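Local coordinates for beta-L-arabinobiosidase (Bacteroides thetaiotaomicron, PDB 5MQR), which probably hydrolyses glycosidic bonds of plant pectin, as a multidomain enzyme that joins sialidase-like beta modules to an MGH1-like glycoside hydrolase domain, at residues 1031-1034 and 1040-1043; 1082-1087 and 1092-1097. One frame throughout, in Å; residues are numbered along the deposited sequence.

In the fold
Interactions 1 and 2, with centres 12 Å apart, belong to the C-terminal beta region related to that of glycosyl hydrolase family 65. Interaction 1 pins the chain leaving helix 1022-1029 to strand 1040-1042; interaction 2 is the edge hairpin of a five-stranded antiparallel sheet. They meet through aliphatic side chains: I1042 CD1 lies 3.7 Å from L1083 CD2 and 3.8 Å from I1085 CG1, while I1040 CD1 is 3.7 Å from V1087 CG2. One face of the hairpin thus packs on strand 1040-1042, layer against layer. A bound HEPES molecule lies about 13 Å from the side chain of F1086, too far to touch it.

Interaction 1: 1031-1034 and 1040-1043; sequences GLRP and IEIN
R1033 and E1041 meet through both backbone and side chain. The amide R1033 N gives E1041 O a hydrogen bond of 2.9 Å, straight at the hydrogen (171°) and nearly along the C=O axis. One step further, N1043 N donates to G1031 O from above the carbonyl plane, and I1042 CA brings its hydrogen to that same oxygen, so G1031 O has two partners. A water extends the pairing, donating to R1033 O and accepting from E1041 N, where the two chains have begun to part. G1031 suits its place twice over: its backbone takes a positive phi (86°), and a side chain would collide with N1043 O.

The apolar contacts belong to L1032. Its CD1 reaches CG2 of I1040 and CG2 of I1042, both at 4.2 Å, because CG stands anti to the backbone N (chi1 176°) and brings the branch back toward the strand.

Between R1033 and E1041 the side chains cross without a salt bridge. The methylene R1033 CB lies 3.8 Å from E1041 CD, while R1033 NE remains 5.2 Å from E1041 OE2. The arginine bends at chi2 and chi3 and carries its guanidinium to N960 and the carbonyl of T1027; the extended glutamate instead pairs OE1 with R1035. An alanine in place of E1041 would probably leave R1035 without this carboxylate and uncover the flank of the R1033 methylenes. N1043 adds a bond to N963 of helix 948-964. Thus a glycine with positive phi turns the chain out of helix 1022-1029, and a single bridge, L1032 with I1042, ties it to strand 1040-1042, consistent with the passage from a helical glycosidase domain into a family 65-like C-terminal beta domain.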
# COMPACT_ATOMS: atom_id res chain seq x y z
N GLY A 1031 -7.25 10.06 -14.25
CA GLY A 1031 -8.65 10.35 -14.22
C GLY A 1031 -9.16 11.09 -13.00
O GLY A 1031 -10.37 11.01 -12.72
N LEU A 1032 -8.31 11.85 -12.31
CA LEU A 1032 -8.83 12.72 -11.25
C LEU A 1032 -9.60 13.86 -11.89
O LEU A 1032 -9.02 14.65 -12.63
CB LEU A 1032 -7.70 13.28 -10.39
CG LEU A 1032 -8.08 14.30 -9.30
CD1 LEU A 1032 -9.06 13.75 -8.28
CD2 LEU A 1032 -6.81 14.77 -8.61
N ARG A 1033 -10.90 13.95 -11.61
CA ARG A 1033 -11.76 14.96 -12.22
C ARG A 1033 -12.05 16.13 -11.28
O ARG A 1033 -12.89 16.03 -10.40
CB ARG A 1033 -13.08 14.32 -12.68
CG ARG A 1033 -12.90 13.05 -13.54
CD ARG A 1033 -12.18 13.30 -14.86
NE ARG A 1033 -12.92 14.24 -15.71
CZ ARG A 1033 -12.43 14.84 -16.80
NH1 ARG A 1033 -11.18 14.61 -17.22
NH2 ARG A 1033 -13.20 15.68 -17.49
N PRO A 1034 -11.36 17.26 -11.47
CA PRO A 1034 -11.52 18.30 -10.44
C PRO A 1034 -12.93 18.84 -10.36
O PRO A 1034 -13.61 18.90 -11.37
CB PRO A 1034 -10.54 19.39 -10.89
CG PRO A 1034 -9.52 18.65 -11.71
CD PRO A 1034 -10.30 17.60 -12.43
N ILE A 1040 -14.67 13.56 -4.22
CA ILE A 1040 -13.57 13.15 -5.08
C ILE A 1040 -14.11 12.20 -6.14
O ILE A 1040 -14.82 11.25 -5.83
CB ILE A 1040 -12.47 12.43 -4.29
CG1 ILE A 1040 -11.99 13.31 -3.13
CG2 ILE A 1040 -11.32 12.02 -5.23
CD1 ILE A 1040 -11.04 12.58 -2.20
N GLU A 1041 -13.76 12.48 -7.40
CA GLU A 1041 -14.26 11.72 -8.55
C GLU A 1041 -13.05 11.31 -9.38
O GLU A 1041 -12.31 12.17 -9.84
CB GLU A 1041 -15.21 12.58 -9.38
CG GLU A 1041 -15.74 11.95 -10.68
CD GLU A 1041 -16.48 12.94 -11.61
OE1 GLU A 1041 -16.67 14.12 -11.25
OE2 GLU A 1041 -16.88 12.55 -12.73
N ILE A 1042 -12.84 10.01 -9.53
CA ILE A 1042 -11.84 9.51 -10.46
C ILE A 1042 -12.46 8.58 -11.46
O ILE A 1042 -13.47 7.94 -11.19
CB ILE A 1042 -10.63 8.82 -9.78
CG1 ILE A 1042 -10.95 7.40 -9.31
CG2 ILE A 1042 -10.13 9.68 -8.63
CD1 ILE A 1042 -9.76 6.67 -8.70
N ASN A 1043 -11.84 8.51 -12.63
CA ASN A 1043 -12.30 7.66 -13.70
C ASN A 1043 -11.14 7.47 -14.67
O ASN A 1043 -11.06 8.16 -15.68
CB ASN A 1043 -13.51 8.28 -14.39
CG ASN A 1043 -14.08 7.39 -15.47
OD1 ASN A 1043 -14.11 6.17 -15.30
ND2 ASN A 1043 -14.47 7.97 -16.59
O HOH W 1 -12.57 15.12 -7.80

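Interaction 2: 1082-1087 and 1092-1097; sequences GLRIFV and AGHADT
R1084 and H1094 face each other as a non-hydrogen-bonded pair of an antiparallel hairpin, and their side chains run side by side. Followed outward, the arginine starts with CB 3.9 Å from G1093 O. CG then stands anti to the carbonyl carbon (chi1 -77°) and lies 4.1 Å from H1094 ND1, and the extended chain carries NE on alongside the imidazole. CZ comes to 3.6 Å from H1094 ND1, which sits over the centre of one guanidinium face; at the tip, NH2 lies 3.5 Å from H1094 CE1. The two planes are only 20° apart, so this is a flat stack. Its rotation is fixed from outside: NH1 forms a salt bridge with E1091 and NH2 a hydrogen bond with the carbonyl of K1081.

The backbones hold this pair in register. L1083 and A1095 exchange two hydrogen bonds of 2.9 Å, both in the carbonyl plane. Further along, I1085 N reaches G1093 O at 3.2 Å, yet I1085 O receives A1092 N at 2.8 Å; with A1092 and G1093 both set against I1085, this is the pattern of a beta bulge. G1082 must lack a side chain, since one would strike A1095 O. On the face opposite R1084, the small A1095 lies beside L1083 CB, leaving the bulky L1083 and I1085 to pack on I1042; A1092 CB rests against V1087 CG2.

The face with L1083 and I1085 is therefore apolar and packs on strand 1040-1042; that with R1084 and H1094 is mixed, its stacked pair sharing it with buried F1086. Around R1084 a guanidinium anchored by a carboxylate and a carbonyl lies on an aromatic ring, and its positive charge would probably disfavour protonation of H1094.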
# COMPACT_ATOMS: atom_id res chain seq x y z
N GLY A 1082 -6.94 -3.80 -6.35
CA GLY A 1082 -7.87 -2.90 -7.01
C GLY A 1082 -7.47 -1.43 -7.00
O GLY A 1082 -6.29 -1.09 -6.81
N LEU A 1083 -8.47 -0.59 -7.22
CA LEU A 1083 -8.31 0.83 -7.39
C LEU A 1083 -8.63 1.50 -6.07
O LEU A 1083 -9.71 1.32 -5.56
CB LEU A 1083 -9.28 1.33 -8.47
CG LEU A 1083 -9.32 2.83 -8.74
CD1 LEU A 1083 -7.96 3.34 -9.24
CD2 LEU A 1083 -10.44 3.16 -9.74
N ARG A 1084 -7.72 2.32 -5.54
CA ARG A 1084 -7.94 2.94 -4.24
C ARG A 1084 -7.57 4.40 -4.24
O ARG A 1084 -6.63 4.80 -4.92
CB ARG A 1084 -7.12 2.23 -3.17
CG ARG A 1084 -7.74 0.94 -2.75
CD ARG A 1084 -6.87 0.12 -1.80
NE ARG A 1084 -7.23 -1.29 -1.95
CZ ARG A 1084 -8.11 -1.94 -1.20
NH1 ARG A 1084 -8.67 -1.35 -0.16
NH2 ARG A 1084 -8.39 -3.20 -1.48
N ILE A 1085 -8.31 5.16 -3.46
CA ILE A 1085 -8.06 6.57 -3.24
C ILE A 1085 -7.72 6.75 -1.77
O ILE A 1085 -8.44 6.23 -0.91
CB ILE A 1085 -9.31 7.41 -3.51
CG1 ILE A 1085 -9.69 7.27 -4.99
CG2 ILE A 1085 -9.08 8.88 -3.13
CD1 ILE A 1085 -11.06 7.82 -5.32
N PHE A 1086 -6.65 7.50 -1.49
CA PHE A 1086 -6.31 7.86 -0.13
C PHE A 1086 -6.37 9.38 0.03
O PHE A 1086 -6.00 10.11 -0.88
CB PHE A 1086 -4.93 7.32 0.28
CG PHE A 1086 -4.84 5.81 0.29
CD1 PHE A 1086 -4.73 5.09 -0.89
CD2 PHE A 1086 -4.80 5.10 1.51
CE1 PHE A 1086 -4.64 3.69 -0.89
CE2 PHE A 1086 -4.72 3.70 1.52
CZ PHE A 1086 -4.63 3.00 0.32
N VAL A 1087 -6.83 9.80 1.20
CA VAL A 1087 -6.80 11.19 1.64
C VAL A 1087 -5.90 11.24 2.89
O VAL A 1087 -6.21 10.59 3.89
CB VAL A 1087 -8.21 11.67 1.99
CG1 VAL A 1087 -8.21 13.11 2.52
CG2 VAL A 1087 -9.10 11.53 0.76
N ALA A 1092 -10.09 6.30 1.33
CA ALA A 1092 -11.39 6.94 1.19
C ALA A 1092 -12.34 6.18 0.28
O ALA A 1092 -13.51 6.52 0.23
CB ALA A 1092 -11.19 8.34 0.65
N GLY A 1093 -11.86 5.20 -0.46
CA GLY A 1093 -12.71 4.45 -1.38
C GLY A 1093 -11.94 3.40 -2.15
O GLY A 1093 -10.72 3.43 -2.24
N HIS A 1094 -12.68 2.49 -2.75
CA HIS A 1094 -12.11 1.30 -3.33
C HIS A 1094 -13.04 0.78 -4.39
O HIS A 1094 -14.25 0.82 -4.23
CB HIS A 1094 -11.95 0.27 -2.22
CG HIS A 1094 -11.89 -1.14 -2.69
ND1 HIS A 1094 -10.85 -1.62 -3.47
CD2 HIS A 1094 -12.71 -2.19 -2.46
CE1 HIS A 1094 -11.04 -2.91 -3.70
NE2 HIS A 1094 -12.17 -3.27 -3.11
N ALA A 1095 -12.45 0.28 -5.47
CA ALA A 1095 -13.18 -0.44 -6.50
C ALA A 1095 -12.36 -1.65 -6.96
O ALA A 1095 -11.15 -1.62 -6.93
CB ALA A 1095 -13.47 0.49 -7.68
N ASP A 1096 -13.04 -2.70 -7.39
CA ASP A 1096 -12.39 -3.95 -7.84
C ASP A 1096 -11.76 -3.84 -9.23
O ASP A 1096 -10.90 -4.66 -9.58
CB ASP A 1096 -13.41 -5.12 -7.89
CG ASP A 1096 -13.97 -5.50 -6.52
OD1 ASP A 1096 -13.32 -5.28 -5.48
OD2 ASP A 1096 -15.08 -6.06 -6.51
N THR A 1097 -12.20 -2.87 -10.03
CA THR A 1097 -11.74 -2.70 -11.39
C THR A 1097 -11.41 -1.23 -11.65
O THR A 1097 -11.78 -0.32 -10.88
CB THR A 1097 -12.84 -3.14 -12.39
OG1 THR A 1097 -14.04 -2.36 -12.18
CG2 THR A 1097 -13.18 -4.64 -12.22